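Local coordinates for heme-binding protein A / AI-2 binding protein A (Helicobacter pylori SS1, PDB 6OFQ) that probably serves as the periplasmic substrate-binding protein of an ABC transporter, holding short peptides such as the bound STSA for uptake, at residues Asp321-Lys325 with Val326-Gly330. Sequence-based numbering, arbitrary orientation.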
# COMPACT_ATOMS: atom_id res chain seq x y z
N ASP A 321 -10.39 -21.68 6.93
CA ASP A 321 -11.36 -21.39 8.00
C ASP A 321 -10.68 -21.47 9.40
O ASP A 321 -10.85 -20.63 10.29
CB ASP A 321 -12.58 -22.29 7.97
CG ASP A 321 -13.48 -22.06 6.78
OD1 ASP A 321 -13.58 -20.94 6.24
OD2 ASP A 321 -14.21 -23.00 6.42
N ASP A 322 -9.86 -22.49 9.60
CA ASP A 322 -9.11 -22.65 10.86
C ASP A 322 -8.05 -21.58 11.04
O ASP A 322 -7.83 -21.02 12.11
CB ASP A 322 -8.49 -24.04 10.87
CG ASP A 322 -8.00 -24.43 12.24
OD1 ASP A 322 -8.85 -24.36 13.15
OD2 ASP A 322 -6.88 -24.93 12.35
N TYR A 323 -7.38 -21.23 9.94
CA TYR A 323 -6.42 -20.16 9.98
C TYR A 323 -7.04 -18.84 10.44
O TYR A 323 -6.43 -18.12 11.26
CB TYR A 323 -5.76 -20.03 8.60
CG TYR A 323 -4.66 -19.00 8.46
CD1 TYR A 323 -3.37 -19.31 8.72
CD2 TYR A 323 -4.89 -17.73 8.00
CE1 TYR A 323 -2.36 -18.37 8.66
CE2 TYR A 323 -3.88 -16.82 7.84
CZ TYR A 323 -2.60 -17.12 8.17
OH TYR A 323 -1.61 -16.17 8.06
N ILE A 324 -8.19 -18.49 9.90
CA ILE A 324 -8.88 -17.31 10.31
C ILE A 324 -9.24 -17.31 11.80
O ILE A 324 -9.11 -16.29 12.45
CB ILE A 324 -10.02 -16.98 9.35
CG1 ILE A 324 -9.35 -16.54 8.03
CG2 ILE A 324 -11.05 -16.01 9.93
CD1 ILE A 324 -10.38 -16.43 6.93
N LYS A 325 -9.71 -18.45 12.29
CA LYS A 325 -9.91 -18.58 13.74
C LYS A 325 -8.67 -18.39 14.59
O LYS A 325 -8.69 -17.59 15.53
CB LYS A 325 -10.55 -19.95 14.00
CG LYS A 325 -11.97 -20.01 13.50
CD LYS A 325 -12.76 -21.30 13.74
CE LYS A 325 -14.11 -21.14 13.05
NZ LYS A 325 -15.13 -22.17 13.40
N VAL A 326 -7.57 -19.07 14.25
CA VAL A 326 -6.31 -18.98 14.98
C VAL A 326 -5.55 -17.69 14.89
O VAL A 326 -5.02 -17.19 15.89
CB VAL A 326 -5.33 -20.09 14.55
CG1 VAL A 326 -3.97 -19.98 15.24
CG2 VAL A 326 -5.99 -21.40 14.92
N ILE A 327 -5.36 -17.23 13.67
CA ILE A 327 -4.52 -16.10 13.43
C ILE A 327 -5.34 -14.86 13.63
O ILE A 327 -4.81 -13.86 14.09
CB ILE A 327 -3.87 -16.05 12.02
CG1 ILE A 327 -2.78 -17.09 11.84
CG2 ILE A 327 -3.30 -14.67 11.68
CD1 ILE A 327 -2.84 -18.36 12.65
N TYR A 328 -6.56 -14.83 13.13
CA TYR A 328 -7.32 -13.61 13.16
C TYR A 328 -8.40 -13.51 14.19
O TYR A 328 -9.09 -12.50 14.30
CB TYR A 328 -7.93 -13.33 11.75
CG TYR A 328 -6.91 -12.92 10.67
CD1 TYR A 328 -6.35 -11.65 10.62
CD2 TYR A 328 -6.42 -13.86 9.79
CE1 TYR A 328 -5.36 -11.33 9.72
CE2 TYR A 328 -5.45 -13.54 8.85
CZ TYR A 328 -4.92 -12.29 8.83
OH TYR A 328 -3.97 -12.03 7.84
N GLU A 329 -8.61 -14.59 14.96
CA GLU A 329 -9.69 -14.63 15.91
C GLU A 329 -11.02 -14.22 15.32
O GLU A 329 -11.90 -13.63 15.95
CB GLU A 329 -9.36 -13.77 17.14
CG GLU A 329 -8.08 -14.22 17.78
CD GLU A 329 -8.25 -15.41 18.74
OE1 GLU A 329 -9.35 -15.71 19.20
OE2 GLU A 329 -7.20 -16.03 18.95
N GLY A 330 -11.21 -14.64 14.07
CA GLY A 330 -12.46 -14.39 13.42
C GLY A 330 -12.61 -13.05 12.72
O GLY A 330 -13.62 -12.77 12.07
O HOH W 1 -2.28 -13.97 6.93
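Val-326 N and Ile-327 N give straight, regular helical bonds to Asp-322 O (2.9 Å) and Tyr-323 O (2.8 Å), but at the next residue the pattern frays, Tyr-328 N reaching Ile-324 O only weakly. That carbonyl also takes a nearly straight bond from Gly-330 N (3.1 Å, 174° at the hydrogen), which stands above the carbonyl plane; Glu-329 N holds Lys-325 O weakly.

Among the side chains, Ile-327 does the joining. Its CG1 sits over one face of the Tyr-323 ring, a CH-pi contact 3.8 Å from the centroid and closest to CE1. The Tyr-323 ring comes up beside the following turn because its CG lies anti to the backbone N (chi1 -177°). The other branch of Ile-327, CG2, lies above a face of the Tyr-328 ring, toward its rim. The two tyrosines meet at their CE2 atoms (3.8 Å), and one water, 2.6 Å from Tyr-323 OH and 2.7 Å from Tyr-328 OH, makes a water-mediated link between the two ring ends.

Phe-390 meets the Tyr-323 ring edge-to-face, and both tyrosines touch strand 497-510. This is a helix C-terminus at which Glu-329, with positive phi, is the first residue to leave helical geometry, in a type II periplasmic binding protein, where helix 320-328 packs its aromatic side on a mixed sheet.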